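PDB 5JHH: Rho guanine nucleotide exchange factor 11 from Homo sapiens, which probably activates Rho-family GTPases by promoting exchange of bound GDP for GTP, through a catalytic DH domain joined to a PH domain. Local coordinates for residues 36-39 and 40-44; 56-60 and 61-65; 141-144 and 145-149. All coordinates share one frame; numbering follows the deposited sequence. Where two conformers were deposited one is given.

The three contacts follow one another along the chain, all within the helical RhoGEF (DH) domain. Contact 1 spans about two turns of helix 18-54, contact 2 the loop leading into helix 60-66 with its first turn, and contact 3 lies on helix 139-150. Contacts 2 and 3 meet directly, with centres about 16 Å apart: Leu57 CD1 packs on Phe144 CB at 3.5 Å and Met58 CE on Phe141 CE1 at 3.7 Å. Met52 of helix 18-54 touches side chains of both. Contact 1 touches neither, its centre about 21 Å from that of contact 2 and about 19 Å from that of contact 3. It is also the one that meets a chain of another protein, through Ser36.

Contact 1: 36-39 and 40-44; sequences SHLR and TLRVL
Residues 36-39 and 40-44 form successive turns of the α-helix 18-54 in the DH domain, where Leu38 meets Arg42 and His37 meets Leu41 at the i to i+4 spacing. The backbone bonds are regular: Leu41 N donates to His37 O at 3.0 Å, and the amides of Thr40, Arg42 and Val43 reach the carbonyls of Ser36, Leu38 and Arg39 in the same way. Thr40 OG1 gives Ser36 O a second, weak bond of 3.4 Å; threonine can do this because the hydroxyl on its CB stands beside its own backbone N (chi1 -60°) and so reaches back along the helix to the carbonyl one turn earlier. Ser36 OG itself is hydrogen-bonded to an acidic side chain of a chain of another protein.

Apolar packing joins this helix to its neighbours. Leu41 brings CD1 obliquely to the imidazole of His37, whose ring also stands edge-to-face with that of His77. Leucine suits this buried site, since it also packs on Ile74 of helix 70-89, while Leu38 rests on Cys81 of the same helix.

The third group is carbon against guanidinium. In one of the two conformers of Arg39, Val43 CG2 lies over one face of the guanidinium, offset toward its rim, and NH1 bonds to Gln153 O. Arg42, exposed, is long enough to lie back over Leu38 and still give a weak hydrogen bond from NH1 to Asn78 OD1. Its chain runs extended from CG to NE, and Leu38 CD1 sits 4.0 Å above the guanidinium plane of Arg42, over its centre, while Arg42 NH2 comes within 3.5 Å of Leu38 CG.

Contact 2: 56-60 and 61-65; sequences NLMPR and EELAR
Met58 and Leu63 cross at about a right angle at the start of helix 60-66 in the DH domain, flanking the N-cap residue Pro59 in the N' to N4 pairing of a hydrophobic staple. Met58 CG sits between its backbone N and carbonyl carbon (chi1 78°), which swings the flexible thioether over the first turn; its CG meets Leu63 CB at 3.9 Å, and its SD lies 3.7 Å from Leu63 N. Both residues are buried and apolar, and both also pack on Met52 of helix 18-54.

Glu62 crosses the Pro59 ring obliquely. With its chain extended beyond CG, the carboxylate reaches the ring's carbons, OE1 lying 3.6 Å from Pro59 CD, and the same OE1 forms a salt bridge with Lys134 of helix 124-137. A glutamate is well placed in the first turn, where its charge would be favoured by the positive end of the helix dipole. Cut back to an alanine, this position would probably leave Lys134 without its carboxylate and the proline ring without its cover from this side.

Proline fits the entry because its ring holds phi near the helical value (-56°) while psi (145°) is still extended. Pro59 O accepts a straight bond from Leu63 N (3.0 Å, 166° at the hydrogen) and a weak one from Glu62 N at 2.9 Å.

Contact 3: 141-144 and 145-149; sequences FQLF and MQEAE
Met145 N bonds to Phe141 O at 2.9 Å, the first of four regular i to i+4 α-helical bonds running to Ala148 N on Phe144 O, all within helix 139-150 of the DH domain.

On the buried face Met145 makes Met-aromatic contacts with two rings. It runs side by side with Phe141, and its CG stands beside the backbone N (chi1 -72°), which carries it over one face of the Phe141 ring as a CH-π contact, 4.1 Å from the centroid; the bend at chi2 (-68°) then sets SD, which approaches the same ring obliquely. The sulfur also meets the edge of the Phe144 ring. Methionine suits this place: its supple chain can serve two rings at once, and it still touches Gln135 of helix 124-137. Small Ala148 fits beside Phe144, its CB 4.2 Å from Phe144 CE1, and touches Phe48 of helix 18-54.

The outer face is mostly polar. Gln142 and Gln146 lie alongside each other with their amide planes only 16° apart, and Gln142 NE2 makes a weak hydrogen bond to Gln135 O. Leu143, exposed, runs beside Glu147 and lays CD2 against its carboxylate, 3.4 Å from Glu147 OE2.

Contact 1: 36-39 and 40-44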
ATOM      1  N   SER A  36      21.134   2.740   6.286  1.00 23.30           N
ATOM      2  CA  SER A  36      20.249   3.821   6.578  1.00 24.27           C
ATOM      3  C   SER A  36      18.987   3.301   7.312  1.00 23.24           C
ATOM      4  O   SER A  36      18.475   3.897   8.225  1.00 21.42           O
ATOM      5  CB  SER A  36      19.868   4.498   5.298  1.00 24.35           C
ATOM      6  OG  SER A  36      19.089   5.555   5.714  1.00 28.63           O
ATOM      7  N   HIS A  37      18.514   2.138   6.904  1.00 25.14           N
ATOM      8  CA  HIS A  37      17.307   1.604   7.487  1.00 24.31           C
ATOM      9  C   HIS A  37      17.540   1.212   8.933  1.00 21.35           C
ATOM     10  O   HIS A  37      16.790   1.546   9.836  1.00 21.16           O
ATOM     11  CB  HIS A  37      16.793   0.434   6.668  1.00 23.53           C
ATOM     12  CG  HIS A  37      15.606  -0.193   7.274  1.00 22.89           C
ATOM     13  ND1 HIS A  37      15.667  -1.403   7.930  1.00 24.77           N
ATOM     14  CD2 HIS A  37      14.356   0.268   7.441  1.00 20.56           C
ATOM     15  CE1 HIS A  37      14.487  -1.671   8.450  1.00 21.98           C
ATOM     16  NE2 HIS A  37      13.686  -0.660   8.184  1.00 24.09           N
ATOM     17  N   LEU A  38      18.642   0.565   9.151  1.00 23.52           N
ATOM     18  CA  LEU A  38      19.111   0.283  10.484  1.00 24.50           C
ATOM     19  C   LEU A  38      19.150   1.529  11.326  1.00 25.05           C
ATOM     20  O   LEU A  38      18.773   1.518  12.490  1.00 25.46           O
ATOM     21  CB  LEU A  38      20.465  -0.380  10.400  1.00 26.04           C
ATOM     22  CG  LEU A  38      21.097  -0.898  11.682  1.00 32.53           C
ATOM     23  CD1 LEU A  38      20.123  -1.736  12.497  1.00 32.72           C
ATOM     24  CD2 LEU A  38      22.316  -1.736  11.320  1.00 33.60           C
ATOM     25  N   ARG A  39      19.577   2.632  10.738  0.50 26.85           N
ATOM     26  CA  ARG A  39      19.617   3.884  11.482  0.50 27.60           C
ATOM     27  C   ARG A  39      18.222   4.236  11.961  0.50 28.52           C
ATOM     28  O   ARG A  39      18.021   4.560  13.138  0.50 28.98           O
ATOM     29  CB  ARG A  39      20.182   5.013  10.626  0.50 29.81           C
ATOM     30  CG  ARG A  39      20.634   6.237  11.417  0.50 29.67           C
ATOM     31  CD  ARG A  39      20.436   7.527  10.613  0.50 30.33           C
ATOM     32  NE  ARG A  39      20.118   8.646  11.485  0.50 29.68           N
ATOM     33  CZ  ARG A  39      18.928   9.233  11.556  0.50 28.30           C
ATOM     34  NH1 ARG A  39      18.759  10.228  12.380  0.50 27.80           N
ATOM     35  NH2 ARG A  39      17.914   8.847  10.794  0.50 29.60           N
ATOM     36  N   THR A  40      17.248   4.122  11.064  1.00 27.11           N
ATOM     37  CA  THR A  40      15.893   4.465  11.408  1.00 24.20           C
ATOM     38  C   THR A  40      15.350   3.580  12.517  1.00 24.02           C
ATOM     39  O   THR A  40      14.648   4.046  13.396  1.00 21.84           O
ATOM     40  CB  THR A  40      14.991   4.346  10.189  1.00 25.44           C
ATOM     41  OG1 THR A  40      15.462   5.225   9.188  1.00 24.54           O
ATOM     42  CG2 THR A  40      13.567   4.722  10.493  1.00 25.93           C
ATOM     43  N   LEU A  41      15.671   2.304  12.499  1.00 22.25           N
ATOM     44  CA  LEU A  41      15.215   1.474  13.573  1.00 22.22           C
ATOM     45  C   LEU A  41      15.826   1.888  14.905  1.00 24.91           C
ATOM     46  O   LEU A  41      15.167   1.752  15.965  1.00 22.91           O
ATOM     47  CB  LEU A  41      15.502   0.005  13.330  1.00 21.49           C
ATOM     48  CG  LEU A  41      14.897  -0.589  12.070  1.00 22.33           C
ATOM     49  CD1 LEU A  41      15.336  -2.046  11.953  1.00 22.56           C
ATOM     50  CD2 LEU A  41      13.392  -0.500  12.051  1.00 22.05           C
ATOM     51  N   ARG A  42      17.074   2.342  14.884  1.00 24.83           N
ATOM     52  CA  ARG A  42      17.736   2.730  16.143  1.00 28.25           C
ATOM     53  C   ARG A  42      17.228   4.043  16.644  1.00 27.28           C
ATOM     54  O   ARG A  42      17.226   4.272  17.851  1.00 27.10           O
ATOM     55  CB  ARG A  42      19.247   2.783  16.044  1.00 29.32           C
ATOM     56  CG  ARG A  42      19.819   1.394  15.916  1.00 29.92           C
ATOM     57  CD  ARG A  42      21.326   1.414  15.884  1.00 33.48           C
ATOM     58  NE  ARG A  42      21.839   0.079  16.187  1.00 34.70           N
ATOM     59  CZ  ARG A  42      22.715  -0.567  15.444  1.00 39.03           C
ATOM     60  NH1 ARG A  42      23.088  -1.789  15.789  1.00 39.58           N
ATOM     61  NH2 ARG A  42      23.230   0.017  14.365  1.00 43.19           N
ATOM     62  N   VAL A  43      16.727   4.863  15.733  1.00 24.90           N
ATOM     63  CA  VAL A  43      15.987   6.036  16.137  1.00 24.53           C
ATOM     64  C   VAL A  43      14.693   5.623  16.836  1.00 27.05           C
ATOM     65  O   VAL A  43      14.374   6.163  17.896  1.00 23.60           O
ATOM     66  CB  VAL A  43      15.628   6.925  14.957  1.00 24.61           C
ATOM     67  CG1 VAL A  43      14.698   8.035  15.393  1.00 22.27           C
ATOM     68  CG2 VAL A  43      16.888   7.522  14.367  1.00 26.84           C
ATOM     69  N   LEU A  44      13.969   4.643  16.282  1.00 23.56           N
ATOM     70  CA  LEU A  44      12.770   4.219  16.933  1.00 23.88           C
ATOM     71  C   LEU A  44      13.110   3.732  18.332  1.00 26.39           C
ATOM     72  O   LEU A  44      12.352   3.949  19.293  1.00 24.59           O
ATOM     73  CB  LEU A  44      12.080   3.085  16.169  1.00 25.44           C
ATOM     74  CG  LEU A  44      11.431   3.435  14.839  1.00 27.07           C
ATOM     75  CD1 LEU A  44      10.972   2.167  14.144  1.00 25.34           C
ATOM     76  CD2 LEU A  44      10.225   4.347  15.058  1.00 27.34           C
TER

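Contact 2: 56-60 and 61-65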
ATOM      1  N   ASN A  56       7.659   5.115  31.777  1.00 31.58           N
ATOM      2  CA  ASN A  56       6.254   4.662  31.897  1.00 32.37           C
ATOM      3  C   ASN A  56       5.211   5.576  31.261  1.00 31.17           C
ATOM      4  O   ASN A  56       4.215   5.930  31.870  1.00 33.15           O
ATOM      5  CB  ASN A  56       5.889   4.444  33.367  1.00 30.83           C
ATOM      6  CG  ASN A  56       6.762   3.380  34.022  1.00 33.45           C
ATOM      7  OD1 ASN A  56       6.536   2.163  33.840  1.00 33.85           O
ATOM      8  ND2 ASN A  56       7.799   3.827  34.749  1.00 31.54           N
ATOM      9  N   LEU A  57       5.428   5.932  30.013  1.00 31.25           N
ATOM     10  CA  LEU A  57       4.462   6.700  29.259  1.00 30.04           C
ATOM     11  C   LEU A  57       3.171   5.949  29.045  1.00 26.85           C
ATOM     12  O   LEU A  57       2.077   6.560  28.871  1.00 26.19           O
ATOM     13  CB  LEU A  57       5.037   7.107  27.912  1.00 35.26           C
ATOM     14  CG  LEU A  57       5.904   8.358  27.980  1.00 40.93           C
ATOM     15  CD1 LEU A  57       5.008   9.572  28.087  1.00 46.07           C
ATOM     16  CD2 LEU A  57       6.894   8.315  29.143  1.00 45.40           C
ATOM     17  N   MET A  58       3.257   4.629  29.041  1.00 25.28           N
ATOM     18  CA  MET A  58       2.045   3.841  28.851  1.00 24.53           C
ATOM     19  C   MET A  58       2.192   2.486  29.512  1.00 25.82           C
ATOM     20  O   MET A  58       3.297   2.084  29.865  1.00 28.34           O
ATOM     21  CB  MET A  58       1.725   3.726  27.365  1.00 25.43           C
ATOM     22  CG  MET A  58       2.559   2.709  26.557  1.00 26.92           C
ATOM     23  SD  MET A  58       2.212   2.775  24.768  1.00 27.65           S
ATOM     24  CE  MET A  58       2.767   4.397  24.309  1.00 28.86           C
ATOM     25  N   PRO A  59       1.070   1.798  29.743  1.00 26.55           N
ATOM     26  CA  PRO A  59       1.158   0.465  30.325  1.00 29.04           C
ATOM     27  C   PRO A  59       2.041  -0.451  29.479  1.00 29.87           C
ATOM     28  O   PRO A  59       2.014  -0.347  28.252  1.00 28.46           O
ATOM     29  CB  PRO A  59      -0.297  -0.033  30.295  1.00 28.30           C
ATOM     30  CG  PRO A  59      -1.134   1.208  30.219  1.00 29.07           C
ATOM     31  CD  PRO A  59      -0.318   2.211  29.477  1.00 26.85           C
ATOM     32  N   ARG A  60       2.783  -1.348  30.116  0.50 29.68           N
ATOM     33  CA  ARG A  60       3.672  -2.224  29.381  0.50 32.20           C
ATOM     34  C   ARG A  60       2.908  -3.093  28.368  0.50 28.69           C
ATOM     35  O   ARG A  60       3.388  -3.335  27.270  0.50 26.92           O
ATOM     36  CB  ARG A  60       4.491  -3.077  30.341  0.50 37.50           C
ATOM     37  CG  ARG A  60       5.980  -3.086  30.001  0.50 45.36           C
ATOM     38  CD  ARG A  60       6.765  -1.940  30.647  0.50 46.22           C
ATOM     39  NE  ARG A  60       7.956  -2.442  31.336  0.50 45.06           N
ATOM     40  CZ  ARG A  60       8.776  -1.679  32.041  0.50 45.56           C
ATOM     41  NH1 ARG A  60       9.825  -2.211  32.651  0.50 47.17           N
ATOM     42  NH2 ARG A  60       8.544  -0.376  32.128  0.50 45.32           N
ATOM     43  N   GLU A  61       1.693  -3.496  28.701  1.00 25.72           N
ATOM     44  CA  GLU A  61       0.881  -4.273  27.784  1.00 26.78           C
ATOM     45  C   GLU A  61       0.619  -3.500  26.496  1.00 29.22           C
ATOM     46  O   GLU A  61       0.644  -4.097  25.415  1.00 29.22           O
ATOM     47  CB  GLU A  61      -0.445  -4.662  28.430  1.00 27.92           C
ATOM     48  CG  GLU A  61      -0.280  -5.619  29.624  1.00 30.51           C
ATOM     49  CD  GLU A  61       0.026  -4.935  30.965  1.00 31.62           C
ATOM     50  OE1 GLU A  61       0.159  -3.677  31.059  1.00 32.06           O
ATOM     51  OE2 GLU A  61       0.149  -5.668  31.962  1.00 34.75           O
ATOM     52  N   GLU A  62       0.413  -2.176  26.598  1.00 26.63           N
ATOM     53  CA  GLU A  62       0.219  -1.371  25.396  1.00 28.50           C
ATOM     54  C   GLU A  62       1.506  -1.187  24.643  1.00 24.63           C
ATOM     55  O   GLU A  62       1.518  -1.262  23.435  1.00 24.78           O
ATOM     56  CB  GLU A  62      -0.385   0.000  25.688  1.00 30.19           C
ATOM     57  CG  GLU A  62      -1.880  -0.024  25.939  1.00 38.77           C
ATOM     58  CD  GLU A  62      -2.421   1.310  26.490  1.00 44.18           C
ATOM     59  OE1 GLU A  62      -1.842   2.406  26.187  1.00 37.31           O
ATOM     60  OE2 GLU A  62      -3.439   1.245  27.233  1.00 45.19           O
ATOM     61  N   LEU A  63       2.577  -0.881  25.347  1.00 22.00           N
ATOM     62  CA  LEU A  63       3.833  -0.649  24.700  1.00 22.57           C
ATOM     63  C   LEU A  63       4.273  -1.922  23.905  1.00 25.06           C
ATOM     64  O   LEU A  63       4.776  -1.826  22.782  1.00 23.72           O
ATOM     65  CB  LEU A  63       4.867  -0.265  25.739  1.00 22.68           C
ATOM     66  CG  LEU A  63       6.222   0.150  25.217  1.00 23.08           C
ATOM     67  CD1 LEU A  63       6.106   1.363  24.303  1.00 23.86           C
ATOM     68  CD2 LEU A  63       7.139   0.405  26.378  1.00 23.83           C
ATOM     69  N   ALA A  64       4.023  -3.101  24.445  1.00 23.22           N
ATOM     70  CA  ALA A  64       4.447  -4.314  23.757  1.00 27.48           C
ATOM     71  C   ALA A  64       3.678  -4.469  22.468  1.00 30.42           C
ATOM     72  O   ALA A  64       4.213  -5.017  21.499  1.00 29.45           O
ATOM     73  CB  ALA A  64       4.287  -5.567  24.620  1.00 26.34           C
ATOM     74  N   ARG A  65       2.449  -3.960  22.415  1.00 28.57           N
ATOM     75  CA  ARG A  65       1.693  -4.086  21.180  1.00 27.56           C
ATOM     76  C   ARG A  65       2.175  -3.108  20.122  1.00 27.61           C
ATOM     77  O   ARG A  65       2.065  -3.371  18.931  1.00 27.04           O
ATOM     78  CB  ARG A  65       0.167  -4.025  21.417  1.00 29.55           C
ATOM     79  CG  ARG A  65      -0.318  -5.376  21.979  1.00 34.82           C
ATOM     80  CD  ARG A  65      -1.819  -5.485  22.204  1.00 38.94           C
ATOM     81  NE  ARG A  65      -2.282  -4.506  23.182  1.00 43.35           N
ATOM     82  CZ  ARG A  65      -2.673  -4.779  24.438  1.00 46.11           C
ATOM     83  NH1 ARG A  65      -2.687  -6.024  24.898  1.00 48.73           N
ATOM     84  NH2 ARG A  65      -3.073  -3.794  25.244  1.00 38.24           N
TER

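Contact 3: 141-144 and 145-149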
ATOM      1  N   PHE A 141       1.172  12.692  27.548  1.00 25.84           N
ATOM      2  CA  PHE A 141       1.583  11.864  26.478  1.00 28.53           C
ATOM      3  C   PHE A 141       1.784  12.732  25.234  1.00 28.67           C
ATOM      4  O   PHE A 141       2.781  12.588  24.502  1.00 26.17           O
ATOM      5  CB  PHE A 141       0.557  10.785  26.213  1.00 28.32           C
ATOM      6  CG  PHE A 141       1.047   9.779  25.255  1.00 34.81           C
ATOM      7  CD1 PHE A 141       2.104   8.970  25.610  1.00 35.65           C
ATOM      8  CD2 PHE A 141       0.561   9.721  23.960  1.00 34.28           C
ATOM      9  CE1 PHE A 141       2.634   8.072  24.709  1.00 37.74           C
ATOM     10  CE2 PHE A 141       1.094   8.830  23.057  1.00 33.65           C
ATOM     11  CZ  PHE A 141       2.121   7.990  23.434  1.00 32.50           C
ATOM     12  N   GLN A 142       0.865  13.669  25.028  1.00 29.99           N
ATOM     13  CA  GLN A 142       0.963  14.596  23.883  1.00 32.03           C
ATOM     14  C   GLN A 142       2.227  15.416  23.937  1.00 29.00           C
ATOM     15  O   GLN A 142       2.923  15.570  22.941  1.00 27.94           O
ATOM     16  CB  GLN A 142      -0.237  15.513  23.855  1.00 37.75           C
ATOM     17  CG  GLN A 142      -0.140  16.659  22.860  1.00 44.88           C
ATOM     18  CD  GLN A 142      -1.095  17.768  23.226  1.00 55.07           C
ATOM     19  OE1 GLN A 142      -0.667  18.846  23.628  1.00 69.69           O
ATOM     20  NE2 GLN A 142      -2.400  17.488  23.157  1.00 54.24           N
ATOM     21  N   LEU A 143       2.550  15.884  25.127  1.00 29.47           N
ATOM     22  CA  LEU A 143       3.820  16.556  25.403  1.00 33.26           C
ATOM     23  C   LEU A 143       5.049  15.720  25.110  1.00 30.24           C
ATOM     24  O   LEU A 143       6.024  16.193  24.539  1.00 27.98           O
ATOM     25  CB  LEU A 143       3.887  16.983  26.879  1.00 40.68           C
ATOM     26  CG  LEU A 143       3.931  18.490  27.090  1.00 56.66           C
ATOM     27  CD1 LEU A 143       3.317  18.866  28.444  1.00 60.81           C
ATOM     28  CD2 LEU A 143       5.382  18.962  26.960  1.00 58.96           C
ATOM     29  N   PHE A 144       5.051  14.483  25.583  1.00 28.00           N
ATOM     30  CA  PHE A 144       6.194  13.645  25.362  1.00 25.68           C
ATOM     31  C   PHE A 144       6.395  13.422  23.848  1.00 25.89           C
ATOM     32  O   PHE A 144       7.523  13.431  23.336  1.00 25.24           O
ATOM     33  CB  PHE A 144       5.988  12.319  26.074  1.00 27.79           C
ATOM     34  CG  PHE A 144       6.956  11.286  25.656  1.00 29.13           C
ATOM     35  CD1 PHE A 144       6.741  10.557  24.518  1.00 28.69           C
ATOM     36  CD2 PHE A 144       8.107  11.085  26.363  1.00 32.52           C
ATOM     37  CE1 PHE A 144       7.648   9.621  24.103  1.00 29.76           C
ATOM     38  CE2 PHE A 144       9.015  10.134  25.952  1.00 33.45           C
ATOM     39  CZ  PHE A 144       8.795   9.422  24.807  1.00 29.00           C
ATOM     40  N   MET A 145       5.302  13.209  23.144  1.00 25.11           N
ATOM     41  CA  MET A 145       5.389  12.928  21.720  1.00 29.47           C
ATOM     42  C   MET A 145       5.921  14.166  20.978  1.00 31.93           C
ATOM     43  O   MET A 145       6.733  14.027  20.058  1.00 26.28           O
ATOM     44  CB  MET A 145       4.044  12.452  21.149  1.00 24.58           C
ATOM     45  CG  MET A 145       3.682  11.044  21.603  1.00 24.84           C
ATOM     46  SD  MET A 145       4.762   9.740  20.925  1.00 26.06           S
ATOM     47  CE  MET A 145       4.317   9.864  19.207  1.00 27.94           C
ATOM     48  N   GLN A 146       5.554  15.365  21.425  1.00 31.96           N
ATOM     49  CA  GLN A 146       6.069  16.557  20.750  1.00 36.33           C
ATOM     50  C   GLN A 146       7.553  16.672  20.963  1.00 34.13           C
ATOM     51  O   GLN A 146       8.286  16.991  20.054  1.00 36.60           O
ATOM     52  CB  GLN A 146       5.443  17.834  21.274  1.00 40.63           C
ATOM     53  CG  GLN A 146       4.017  18.044  20.858  1.00 50.42           C
ATOM     54  CD  GLN A 146       3.383  19.197  21.623  1.00 64.55           C
ATOM     55  OE1 GLN A 146       4.086  20.015  22.240  1.00 69.40           O
ATOM     56  NE2 GLN A 146       2.053  19.268  21.595  1.00 66.94           N
ATOM     57  N   GLU A 147       7.984  16.451  22.195  1.00 34.03           N
ATOM     58  CA  GLU A 147       9.399  16.554  22.534  1.00 34.06           C
ATOM     59  C   GLU A 147      10.210  15.533  21.748  1.00 27.35           C
ATOM     60  O   GLU A 147      11.252  15.831  21.196  1.00 27.54           O
ATOM     61  CB  GLU A 147       9.585  16.313  24.042  1.00 43.54           C
ATOM     62  CG  GLU A 147      10.312  17.424  24.806  1.00 59.10           C
ATOM     63  CD  GLU A 147       9.659  17.761  26.169  1.00 76.24           C
ATOM     64  OE1 GLU A 147      10.106  17.206  27.207  1.00 80.43           O
ATOM     65  OE2 GLU A 147       8.700  18.589  26.217  1.00 78.24           O
ATOM     66  N   ALA A 148       9.728  14.304  21.703  1.00 23.71           N
ATOM     67  CA  ALA A 148      10.465  13.224  21.025  1.00 23.71           C
ATOM     68  C   ALA A 148      10.599  13.538  19.541  1.00 25.24           C
ATOM     69  O   ALA A 148      11.679  13.417  18.959  1.00 24.32           O
ATOM     70  CB  ALA A 148       9.741  11.890  21.212  1.00 23.33           C
ATOM     71  N   GLU A 149       9.499  13.998  18.959  1.00 25.78           N
ATOM     72  CA  GLU A 149       9.454  14.301  17.535  1.00 29.04           C
ATOM     73  C   GLU A 149      10.227  15.564  17.188  1.00 31.39           C
ATOM     74  O   GLU A 149      10.608  15.754  16.027  1.00 31.48           O
ATOM     75  CB  GLU A 149       8.006  14.369  17.053  1.00 26.62           C
ATOM     76  CG  GLU A 149       7.356  12.999  17.046  1.00 26.45           C
ATOM     77  CD  GLU A 149       5.893  13.003  16.710  1.00 29.93           C
ATOM     78  OE1 GLU A 149       5.321  14.111  16.655  1.00 32.66           O
ATOM     79  OE2 GLU A 149       5.314  11.881  16.535  1.00 30.69           O
TER